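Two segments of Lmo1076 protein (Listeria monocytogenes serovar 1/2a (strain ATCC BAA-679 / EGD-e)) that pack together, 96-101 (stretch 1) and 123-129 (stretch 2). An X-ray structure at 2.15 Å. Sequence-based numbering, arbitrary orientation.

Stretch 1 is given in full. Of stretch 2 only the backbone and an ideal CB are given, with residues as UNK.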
ATOM      1  N   TYR A  96     -17.430   3.151  13.070  1.00 58.42           N
ATOM      2  CA  TYR A  96     -16.433   2.115  12.828  1.00 57.79           C
ATOM      3  C   TYR A  96     -15.451   2.568  11.759  1.00 64.07           C
ATOM      4  O   TYR A  96     -15.844   3.146  10.737  1.00 64.16           O
ATOM      5  CB  TYR A  96     -17.083   0.807  12.369  1.00 52.60           C
ATOM      6  CG  TYR A  96     -17.798   0.007  13.432  1.00 53.38           C
ATOM      7  CD1 TYR A  96     -18.294   0.610  14.585  1.00 51.92           C
ATOM      8  CD2 TYR A  96     -17.981  -1.364  13.275  1.00 56.46           C
ATOM      9  CE1 TYR A  96     -18.950  -0.131  15.547  1.00 55.17           C
ATOM     10  CE2 TYR A  96     -18.636  -2.121  14.235  1.00 54.81           C
ATOM     11  CZ  TYR A  96     -19.115  -1.501  15.371  1.00 57.79           C
ATOM     12  OH  TYR A  96     -19.771  -2.239  16.333  1.00 61.26           O
ATOM     13  N   TYR A  97     -14.164   2.290  11.992  1.00 59.62           N
ATOM     14  CA  TYR A  97     -13.163   2.508  10.958  1.00 56.70           C
ATOM     15  C   TYR A  97     -13.206   1.369   9.941  1.00 55.02           C
ATOM     16  O   TYR A  97     -13.293   0.198  10.319  1.00 65.01           O
ATOM     17  CB  TYR A  97     -11.769   2.586  11.560  1.00 57.18           C
ATOM     18  CG  TYR A  97     -11.489   3.837  12.359  1.00 61.47           C
ATOM     19  CD1 TYR A  97     -11.258   5.055  11.731  1.00 64.97           C
ATOM     20  CD2 TYR A  97     -11.413   3.791  13.741  1.00 61.27           C
ATOM     21  CE1 TYR A  97     -10.983   6.195  12.468  1.00 63.00           C
ATOM     22  CE2 TYR A  97     -11.139   4.925  14.480  1.00 64.10           C
ATOM     23  CZ  TYR A  97     -10.925   6.118  13.843  1.00 63.12           C
ATOM     24  OH  TYR A  97     -10.664   7.233  14.600  1.00 66.97           O
ATOM     25  N   PRO A  98     -13.157   1.680   8.655  1.00 51.85           N
ATOM     26  CA  PRO A  98     -13.013   0.630   7.648  1.00 52.83           C
ATOM     27  C   PRO A  98     -11.620   0.037   7.727  1.00 53.96           C
ATOM     28  O   PRO A  98     -10.680   0.683   8.192  1.00 58.66           O
ATOM     29  CB  PRO A  98     -13.210   1.390   6.335  1.00 50.02           C
ATOM     30  CG  PRO A  98     -12.631   2.733   6.653  1.00 48.27           C
ATOM     31  CD  PRO A  98     -13.098   3.022   8.056  1.00 51.27           C
ATOM     32  N   LYS A  99     -11.485  -1.200   7.257  1.00 54.70           N
ATOM     33  CA  LYS A  99     -10.192  -1.874   7.212  1.00 52.28           C
ATOM     34  C   LYS A  99      -9.682  -1.944   5.777  1.00 53.05           C
ATOM     35  O   LYS A  99     -10.469  -2.042   4.830  1.00 53.93           O
ATOM     36  CB  LYS A  99     -10.286  -3.289   7.792  1.00 54.43           C
ATOM     37  CG  LYS A  99     -10.696  -3.366   9.272  1.00 53.90           C
ATOM     38  CD  LYS A  99     -10.939  -4.821   9.693  1.00 50.25           C
ATOM     39  CE  LYS A  99     -11.215  -4.952  11.185  1.00 52.17           C
ATOM     40  NZ  LYS A  99     -11.483  -6.362  11.573  1.00 58.22           N
ATOM     41  N   ALA A 100      -8.359  -1.881   5.623  1.00 53.57           N
ATOM     42  CA  ALA A 100      -7.754  -2.078   4.316  1.00 48.90           C
ATOM     43  C   ALA A 100      -7.921  -3.528   3.898  1.00 51.65           C
ATOM     44  O   ALA A 100      -7.828  -4.437   4.725  1.00 57.13           O
ATOM     45  CB  ALA A 100      -6.269  -1.728   4.352  1.00 48.75           C
ATOM     46  N   THR A 101      -8.158  -3.748   2.610  1.00 50.87           N
ATOM     47  CA  THR A 101      -8.177  -5.097   2.058  1.00 55.83           C
ATOM     48  C   THR A 101      -6.943  -5.333   1.187  1.00 58.44           C
ATOM     49  O   THR A 101      -6.178  -4.414   0.871  1.00 59.98           O
ATOM     50  CB  THR A 101      -9.454  -5.334   1.246  1.00 58.71           C
ATOM     51  OG1 THR A 101      -9.510  -4.403   0.153  1.00 60.19           O
ATOM     52  CG2 THR A 101     -10.673  -5.145   2.124  1.00 56.39           C
ATOM     53  N   UNK A 123      -1.143   5.789   7.426  1.00 62.33           N
ATOM     54  CA  UNK A 123      -1.712   4.474   7.168  1.00 60.47           C
ATOM     55  C   UNK A 123      -2.536   4.579   5.897  1.00 58.84           C
ATOM     56  O   UNK A 123      -2.770   5.676   5.380  1.00 57.69           O
ATOM     57  CB  UNK A 123      -2.557   3.981   8.344  1.00 60.47           C
ATOM     58  N   UNK A 124      -2.990   3.432   5.397  1.00 55.46           N
ATOM     59  CA  UNK A 124      -4.012   3.421   4.355  1.00 54.56           C
ATOM     60  C   UNK A 124      -5.095   4.409   4.789  1.00 54.88           C
ATOM     61  O   UNK A 124      -5.585   4.337   5.924  1.00 60.68           O
ATOM     62  CB  UNK A 124      -4.582   2.019   4.132  1.00 54.56           C
ATOM     63  N   UNK A 125      -5.451   5.377   3.956  1.00 56.68           N
ATOM     64  CA  UNK A 125      -6.341   6.450   4.416  1.00 57.27           C
ATOM     65  C   UNK A 125      -7.719   5.927   4.795  1.00 52.90           C
ATOM     66  O   UNK A 125      -8.277   5.052   4.131  1.00 55.30           O
ATOM     67  CB  UNK A 125      -6.480   7.522   3.333  1.00 57.27           C
ATOM     68  N   UNK A 126      -8.263   6.480   5.883  1.00 54.18           N
ATOM     69  CA  UNK A 126      -9.560   6.111   6.413  1.00 57.81           C
ATOM     70  C   UNK A 126      -9.495   5.019   7.461  1.00 59.17           C
ATOM     71  O   UNK A 126     -10.433   4.873   8.257  1.00 62.66           O
ATOM     72  CB  UNK A 126     -10.474   5.665   5.270  1.00 57.81           C
ATOM     73  N   UNK A 127      -8.417   4.240   7.470  1.00 52.09           N
ATOM     74  CA  UNK A 127      -8.281   3.199   8.470  1.00 50.21           C
ATOM     75  C   UNK A 127      -7.887   3.818   9.810  1.00 55.58           C
ATOM     76  O   UNK A 127      -7.595   5.013   9.916  1.00 61.91           O
ATOM     77  CB  UNK A 127      -7.251   2.157   8.029  1.00 50.21           C
ATOM     78  N   UNK A 128      -7.875   2.985  10.849  1.00 58.96           N
ATOM     79  CA  UNK A 128      -7.618   3.494  12.187  1.00 60.88           C
ATOM     80  C   UNK A 128      -6.157   3.917  12.293  1.00 63.16           C
ATOM     81  O   UNK A 128      -5.254   3.235  11.785  1.00 65.93           O
ATOM     82  CB  UNK A 128      -7.959   2.444  13.246  1.00 60.88           C
ATOM     83  N   UNK A 129      -5.933   5.080  12.913  1.00 62.23           N
ATOM     84  CA  UNK A 129      -4.625   5.705  13.096  1.00 62.71           C
ATOM     85  C   UNK A 129      -4.056   6.301  11.810  1.00 61.89           C
ATOM     86  O   UNK A 129      -2.868   6.626  11.756  1.00 67.23           O
ATOM     87  CB  UNK A 129      -3.640   4.678  13.658  1.00 62.71           C
TER

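Stretch 1 offers position 123 nothing: no atom of it lies within 5.5 Å of the ideal CB, so many side chains would be compatible. The residue is Glu 123, which makes no contact across the pair.

At position 124 the CA-to-CB bond points toward stretch 1, and the ideal CB lies 4.1 Å from CB of Ala 100. With a methyl group as the nearest neighbor, a small or medium apolar side chain would suit, whether alanine, valine, leucine or isoleucine. The deposited residue is Val 124; its CG2 packs 4.0 Å from CB of Ala 100.

Position 125 has phi/psi of -64/140 and an ideal CB out of reach of stretch 1. These angles suit proline but also most other residues, and nothing in stretch 1 narrows the choice. It is Pro 125, at the second position of a type II turn running from 124 to 127.

Position 126 is the most restricted. Its phi/psi of 92/-21 is typical of the third residue of such a turn, and a CB here would be jammed against the carbonyl O of the preceding residue, which by itself calls for glycine. The residue is Gly 126. Its carbonyl O approaches CD of Pro 98 at 3.3 Å and lies 3.6 Å from CD1 of Tyr 97, near the plane of that ring at its edge.

At position 127 CA-to-CB points away overall, yet the ideal CB is 3.7 Å from O of Pro 98. A short or beta-branched side chain such as serine, threonine or valine would suit, and a hydroxyl could also serve the turn. Thr 127 does both: OG1 donates a hydrogen bond to O of Val 124 (2.6 Å), joining the turn bond from N of Thr 127 to the same O (3.2 Å), while CG2 lies 3.7 Å from N of Ala 100. Its CA makes a CA-H...O contact with O of Pro 98 at 3.5 Å.

At position 128 CA-to-CB points sideways, the ideal CB 3.7 Å from CD2 of Tyr 97. CA lies 4.0 Å from the centroid of the Tyr 97 ring in a CH-pi contact over its face, a backbone contribution that does not depend on the side chain. An apolar side chain, branched or linear, would add to it. Val 128 does so, with CB over the same face and CG2 3.6 Å from CD2 of Tyr 97.

At position 129 CA-to-CB points away, with a positive phi of 73° that favors glycine, asparagine or aspartate. It is Asn 129.

Stretch 2 123-129: EVPGTVN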
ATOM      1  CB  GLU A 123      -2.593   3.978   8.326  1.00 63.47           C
ATOM      2  CG  GLU A 123      -1.965   4.074   9.695  1.00 69.66           C
ATOM      3  CD  GLU A 123      -1.015   2.945   9.966  1.00 76.43           C
ATOM      4  OE1 GLU A 123      -1.008   1.972   9.173  1.00 77.59           O
ATOM      5  OE2 GLU A 123      -0.287   3.028  10.976  1.00 76.74           O
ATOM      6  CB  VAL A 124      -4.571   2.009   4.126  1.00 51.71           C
ATOM      7  CG1 VAL A 124      -5.663   2.052   3.075  1.00 50.15           C
ATOM      8  CG2 VAL A 124      -3.481   1.081   3.703  1.00 53.62           C
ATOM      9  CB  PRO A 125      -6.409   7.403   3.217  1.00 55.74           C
ATOM     10  CG  PRO A 125      -5.744   6.691   2.074  1.00 55.50           C
ATOM     11  CD  PRO A 125      -4.853   5.658   2.641  1.00 55.14           C
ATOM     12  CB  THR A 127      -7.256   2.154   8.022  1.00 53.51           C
ATOM     13  OG1 THR A 127      -5.966   2.765   7.897  1.00 58.86           O
ATOM     14  CG2 THR A 127      -7.657   1.583   6.669  1.00 50.27           C
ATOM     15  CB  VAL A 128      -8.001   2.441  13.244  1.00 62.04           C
ATOM     16  CG1 VAL A 128      -7.069   1.231  13.188  1.00 59.70           C
ATOM     17  CG2 VAL A 128      -8.015   3.064  14.636  1.00 62.20           C
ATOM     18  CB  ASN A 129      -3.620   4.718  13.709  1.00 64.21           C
ATOM     19  CG  ASN A 129      -4.005   4.306  15.108  1.00 66.31           C
ATOM     20  OD1 ASN A 129      -4.401   5.146  15.914  1.00 70.89           O
ATOM     21  ND2 ASN A 129      -3.920   3.009  15.401  1.00 66.24           N
TER
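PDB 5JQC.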